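Local coordinates for nicastrin (PDB 4R12), which probably serves as an essential subunit of gamma-secretase, the complex that cleaves membrane proteins such as Notch receptors within the membrane, at residues A[248-253]-A[433-438]; A[426-431]-A[453-458]. All blocks are in the same frame, centred on the assembly; numbering follows the deposited sequence.

Contact 1: residues A[248-253]-A[433-438]; sequences IKSLAA and ILSTFI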
loop_
_atom_site.group_PDB
_atom_site.type_symbol
_atom_site.label_atom_id
_atom_site.label_comp_id
_atom_site.label_asym_id
_atom_site.label_seq_id
_atom_site.Cartn_x
_atom_site.Cartn_y
_atom_site.Cartn_z
ATOM N N ILE A 248 -5.742 15.487 -9.312
ATOM C CA ILE A 248 -7.202 15.580 -9.233
ATOM C C ILE A 248 -7.607 16.929 -8.618
ATOM O O ILE A 248 -8.470 17.645 -9.147
ATOM C CB ILE A 248 -7.776 14.395 -8.425
ATOM C CG1 ILE A 248 -7.567 13.097 -9.215
ATOM C CG2 ILE A 248 -9.258 14.587 -8.150
ATOM C CD1 ILE A 248 -7.816 11.842 -8.441
ATOM N N LYS A 249 -6.943 17.317 -7.538
ATOM C CA LYS A 249 -7.233 18.620 -6.953
ATOM C C LYS A 249 -6.963 19.758 -7.952
ATOM O O LYS A 249 -7.721 20.736 -8.027
ATOM C CB LYS A 249 -6.415 18.834 -5.678
ATOM C CG LYS A 249 -6.691 20.182 -4.991
ATOM C CD LYS A 249 -8.043 20.181 -4.249
ATOM C CE LYS A 249 -8.255 21.507 -3.490
ATOM N NZ LYS A 249 -9.628 21.602 -2.924
ATOM N N SER A 250 -5.889 19.624 -8.726
ATOM C CA SER A 250 -5.546 20.657 -9.699
ATOM C C SER A 250 -6.568 20.683 -10.838
ATOM O O SER A 250 -6.968 21.750 -11.300
ATOM C CB SER A 250 -4.133 20.440 -10.236
ATOM O OG SER A 250 -3.198 20.437 -9.166
ATOM N N LEU A 251 -6.993 19.506 -11.284
ATOM C CA LEU A 251 -7.992 19.413 -12.340
ATOM C C LEU A 251 -9.368 19.862 -11.864
ATOM O O LEU A 251 -10.200 20.244 -12.681
ATOM C CB LEU A 251 -8.076 17.985 -12.885
ATOM C CG LEU A 251 -6.878 17.566 -13.743
ATOM C CD1 LEU A 251 -6.980 16.093 -14.164
ATOM C CD2 LEU A 251 -6.763 18.473 -14.961
ATOM N N ALA A 252 -9.612 19.815 -10.554
ATOM C CA ALA A 252 -10.905 20.258 -10.025
ATOM C C ALA A 252 -11.175 21.726 -10.331
ATOM O O ALA A 252 -12.333 22.150 -10.397
ATOM C CB ALA A 252 -10.990 20.020 -8.524
ATOM N N ALA A 253 -10.108 22.502 -10.499
ATOM C CA ALA A 253 -10.244 23.938 -10.697
ATOM C C ALA A 253 -10.264 24.350 -12.168
ATOM O O ALA A 253 -10.434 25.525 -12.461
ATOM C CB ALA A 253 -9.118 24.683 -9.963
ATOM N N ILE A 433 2.790 18.155 -15.133
ATOM C CA ILE A 433 2.860 17.434 -16.393
ATOM C C ILE A 433 1.696 16.448 -16.511
ATOM O O ILE A 433 1.039 16.398 -17.548
ATOM C CB ILE A 433 4.220 16.711 -16.538
ATOM C CG1 ILE A 433 5.335 17.753 -16.658
ATOM C CG2 ILE A 433 4.220 15.786 -17.750
ATOM C CD1 ILE A 433 6.733 17.207 -16.391
ATOM N N LEU A 434 1.415 15.682 -15.455
ATOM C CA LEU A 434 0.336 14.701 -15.544
ATOM C C LEU A 434 -1.042 15.367 -15.654
ATOM O O LEU A 434 -1.908 14.877 -16.377
ATOM C CB LEU A 434 0.363 13.737 -14.349
ATOM C CG LEU A 434 1.544 12.750 -14.351
ATOM C CD1 LEU A 434 1.573 11.941 -13.051
ATOM C CD2 LEU A 434 1.523 11.798 -15.580
ATOM N N SER A 435 -1.241 16.474 -14.942
ATOM C CA SER A 435 -2.511 17.204 -15.018
ATOM C C SER A 435 -2.767 17.718 -16.434
ATOM O O SER A 435 -3.850 17.553 -16.978
ATOM C CB SER A 435 -2.524 18.384 -14.047
ATOM O OG SER A 435 -2.305 17.952 -12.715
ATOM N N THR A 436 -1.745 18.327 -17.018
ATOM C CA THR A 436 -1.837 18.890 -18.363
ATOM C C THR A 436 -2.037 17.774 -19.399
ATOM O O THR A 436 -2.831 17.904 -20.339
ATOM C CB THR A 436 -0.578 19.708 -18.680
ATOM O OG1 THR A 436 -0.460 20.775 -17.724
ATOM C CG2 THR A 436 -0.645 20.303 -20.103
ATOM N N PHE A 437 -1.329 16.669 -19.198
ATOM C CA PHE A 437 -1.417 15.515 -20.084
ATOM C C PHE A 437 -2.831 14.940 -20.089
ATOM O O PHE A 437 -3.411 14.716 -21.149
ATOM C CB PHE A 437 -0.386 14.458 -19.657
ATOM C CG PHE A 437 -0.625 13.081 -20.227
ATOM C CD1 PHE A 437 -0.483 12.839 -21.588
ATOM C CD2 PHE A 437 -0.937 12.022 -19.393
ATOM C CE1 PHE A 437 -0.691 11.564 -22.112
ATOM C CE2 PHE A 437 -1.145 10.736 -19.908
ATOM C CZ PHE A 437 -1.019 10.512 -21.271
ATOM N N ILE A 438 -3.376 14.693 -18.899
ATOM C CA ILE A 438 -4.729 14.164 -18.783
ATOM C C ILE A 438 -5.747 15.105 -19.414
ATOM O O ILE A 438 -6.639 14.662 -20.147
ATOM C CB ILE A 438 -5.083 13.887 -17.306
ATOM C CG1 ILE A 438 -4.302 12.662 -16.826
ATOM C CG2 ILE A 438 -6.600 13.684 -17.125
ATOM C CD1 ILE A 438 -4.211 12.533 -15.324
#
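Leu251 reaches from helix 234-252 to Ser435 and Ile438 on helix 427-441. Its CB points toward the second helix but stays well back from it. The first torsion sets CG opposite the carbonyl carbon (chi1 -72°), which directs the fork toward helix 427-441. CD1 meets the branch methyl CG2 of Ile438 at 3.8 Å, and the two side chains cross at about a right angle. CD2 meets Ser435: its carbonyl O at 3.7 Å and its CB at 4.3 Å. In the alpha/beta fold of the nicastrin large lobe, which resembles that of the zinc exopeptidases, this joins two helices whose short segments come within 9.6 Å between axes, at a crossing angle of -53°. Leu251 also touches Phe265 of strand 262-268, so it packs against strand and helix alike. Ser250 CB faces Ser435 OG at 4.0 Å. Both serine hydroxyls are buried and are hydrogen-bonded elsewhere: Ser435 OG to Val431 O in its own helix, Ser250 OG to Ser246 O and to Asp451 N.

Contact 2: residues A[426-431]-A[453-458]; sequences TLNDIV and NFINIL
Leu427 begins the contact, with CD2 lying 3.6 Å from CG2 of Ile455. Its CG stands anti to the backbone N (chi1 -179°), which carries the fork toward helix 452-463. The two side chains lie alongside one another, running opposite ways. Leu427 also touches Thr243, and Ile455 touches Ser246, so both lean on helix 234-252 as well.

Asn428 comes next. Its CB does not aim at the other helix, but the amide end swings closer. OD1 sits 3.7 Å from CD1 of Ile455 and equally far from its CG2, beside the aliphatic branches. A water also donates to Asn428 OD1 at 2.8 Å. The same water donates to Asn456 OD1, again at 2.8 Å, and so bridges the two helices.

One turn after Leu427, Val431 meets Ile455 tip to tip, with CG2 at 4.2 Å from CD1. The two methyls of Ile455 thus serve different partners: CG2 faces Leu427, CD1 faces Val431, and Asn428 touches both. Replacing Ile455 with an alanine would remove CG2 and CD1, and would probably open a gap against Leu427 and Val431 and leave Asn428 OD1 without its aliphatic neighbours.

The segments belong to a pair of helices that are separated by a short connection in the chain. The axes of the short segments approach to 11.4 Å and make an angle of 125°. Side chains from both helices meet between them.

The chemistry is split. Buried methyl groups make up the inner part, where van der Waals packing acts. At the more exposed margin two amide oxygens, both acceptors, cannot bond each other directly, and one water supplies both hydrogens.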
loop_
_atom_site.group_PDB
_atom_site.type_symbol
_atom_site.label_atom_id
_atom_site.label_comp_id
_atom_site.label_asym_id
_atom_site.label_seq_id
_atom_site.Cartn_x
_atom_site.Cartn_y
_atom_site.Cartn_z
ATOM N N THR A 426 10.739 16.910 -7.300
ATOM C CA THR A 426 10.143 16.598 -8.609
ATOM C C THR A 426 8.614 16.608 -8.592
ATOM O O THR A 426 7.987 16.542 -9.649
ATOM C CB THR A 426 10.588 15.201 -9.154
ATOM O OG1 THR A 426 10.140 14.165 -8.266
ATOM C CG2 THR A 426 12.108 15.114 -9.328
ATOM N N LEU A 427 8.009 16.684 -7.408
ATOM C CA LEU A 427 6.567 16.494 -7.298
ATOM C C LEU A 427 5.737 17.539 -8.071
ATOM O O LEU A 427 4.810 17.177 -8.799
ATOM C CB LEU A 427 6.153 16.481 -5.814
ATOM C CG LEU A 427 4.681 16.264 -5.506
ATOM C CD1 LEU A 427 4.172 14.988 -6.146
ATOM C CD2 LEU A 427 4.520 16.197 -3.971
ATOM N N ASN A 428 6.068 18.820 -7.929
ATOM C CA ASN A 428 5.318 19.868 -8.624
ATOM C C ASN A 428 5.300 19.653 -10.147
ATOM O O ASN A 428 4.241 19.691 -10.784
ATOM C CB ASN A 428 5.908 21.241 -8.303
ATOM C CG ASN A 428 5.559 21.724 -6.888
ATOM O OD1 ASN A 428 4.850 21.056 -6.139
ATOM N ND2 ASN A 428 6.063 22.902 -6.530
ATOM N N ASP A 429 6.483 19.412 -10.704
ATOM C CA ASP A 429 6.633 19.123 -12.130
ATOM C C ASP A 429 5.805 17.917 -12.562
ATOM O O ASP A 429 5.096 17.981 -13.570
ATOM C CB ASP A 429 8.111 18.909 -12.481
ATOM C CG ASP A 429 8.836 20.223 -12.756
ATOM O OD1 ASP A 429 8.147 21.253 -12.889
ATOM O OD2 ASP A 429 10.079 20.220 -12.859
ATOM N N ILE A 430 5.871 16.821 -11.800
ATOM C CA ILE A 430 5.114 15.633 -12.157
ATOM C C ILE A 430 3.598 15.905 -12.090
ATOM O O ILE A 430 2.853 15.505 -13.001
ATOM C CB ILE A 430 5.523 14.434 -11.255
ATOM C CG1 ILE A 430 6.979 14.046 -11.566
ATOM C CG2 ILE A 430 4.592 13.236 -11.469
ATOM C CD1 ILE A 430 7.590 12.994 -10.615
ATOM N N VAL A 431 3.139 16.607 -11.045
ATOM C CA VAL A 431 1.718 16.947 -10.962
ATOM C C VAL A 431 1.303 17.842 -12.140
ATOM O O VAL A 431 0.267 17.608 -12.783
ATOM C CB VAL A 431 1.364 17.649 -9.636
ATOM C CG1 VAL A 431 -0.110 18.077 -9.623
ATOM C CG2 VAL A 431 1.656 16.714 -8.457
ATOM N N ASN A 453 -0.770 24.647 -2.395
ATOM C CA ASN A 453 -1.165 24.593 -0.983
ATOM C C ASN A 453 -1.547 23.159 -0.612
ATOM O O ASN A 453 -1.122 22.630 0.414
ATOM C CB ASN A 453 -2.333 25.550 -0.694
ATOM C CG ASN A 453 -2.694 25.602 0.798
ATOM O OD1 ASN A 453 -2.044 26.302 1.578
ATOM N ND2 ASN A 453 -3.724 24.861 1.188
ATOM N N PHE A 454 -2.342 22.527 -1.467
ATOM C CA PHE A 454 -2.758 21.143 -1.270
ATOM C C PHE A 454 -1.571 20.153 -1.313
ATOM O O PHE A 454 -1.451 19.262 -0.450
ATOM C CB PHE A 454 -3.802 20.781 -2.334
ATOM C CG PHE A 454 -4.329 19.381 -2.238
ATOM C CD1 PHE A 454 -5.430 19.093 -1.444
ATOM C CD2 PHE A 454 -3.745 18.348 -2.979
ATOM C CE1 PHE A 454 -5.927 17.802 -1.371
ATOM C CE2 PHE A 454 -4.238 17.060 -2.908
ATOM C CZ PHE A 454 -5.336 16.783 -2.112
ATOM N N ILE A 455 -0.705 20.308 -2.308
ATOM C CA ILE A 455 0.504 19.471 -2.435
ATOM C C ILE A 455 1.341 19.540 -1.148
ATOM O O ILE A 455 1.749 18.512 -0.587
ATOM C CB ILE A 455 1.379 19.912 -3.678
ATOM C CG1 ILE A 455 0.669 19.558 -4.996
ATOM C CG2 ILE A 455 2.765 19.267 -3.638
ATOM C CD1 ILE A 455 1.256 20.266 -6.254
ATOM N N ASN A 456 1.554 20.749 -0.653
ATOM C CA ASN A 456 2.425 20.951 0.505
ATOM C C ASN A 456 1.850 20.394 1.808
ATOM O O ASN A 456 2.587 20.124 2.756
ATOM C CB ASN A 456 2.739 22.436 0.671
ATOM C CG ASN A 456 3.578 22.981 -0.468
ATOM O OD1 ASN A 456 4.237 22.224 -1.180
ATOM N ND2 ASN A 456 3.550 24.300 -0.650
ATOM N N ILE A 457 0.540 20.230 1.858
ATOM C CA ILE A 457 -0.086 19.570 3.003
ATOM C C ILE A 457 -0.063 18.049 2.842
ATOM O O ILE A 457 0.334 17.311 3.766
ATOM C CB ILE A 457 -1.546 20.037 3.187
ATOM C CG1 ILE A 457 -1.579 21.480 3.703
ATOM C CG2 ILE A 457 -2.294 19.113 4.166
ATOM C CD1 ILE A 457 -2.953 22.100 3.574
ATOM N N LEU A 458 -0.468 17.579 1.663
ATOM C CA LEU A 458 -0.666 16.142 1.465
ATOM C C LEU A 458 0.645 15.356 1.410
ATOM O O LEU A 458 0.710 14.225 1.897
ATOM C CB LEU A 458 -1.465 15.878 0.190
ATOM C CG LEU A 458 -1.889 14.410 0.051
ATOM C CD1 LEU A 458 -2.797 14.015 1.171
ATOM C CD2 LEU A 458 -2.590 14.160 -1.279
HETATM O O HOH W 1 4.185 22.642 -3.920
#

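In the fold
Contact 1 and contact 2 share helix 427-441: contact 2 uses its first turns and contact 1 uses a later part. Their centres lie 11 Å apart. They also touch directly. Lys249 CG lies 3.7 Å from Phe454 CG, so helix 234-252 and helix 452-463 meet each other as well as the shared helix. Ser250 OG is 3.9 Å from Val431 CG1. The three helices therefore pack together as one group. The centre of contact 1 lies about 23 Å, and that of contact 2 about 20 Å, from the centre of the chain, on the same side. A NAG lies about 11 Å from the Asn428 side chain, consistent with an N-linked glycan rather than a ligand in a pocket.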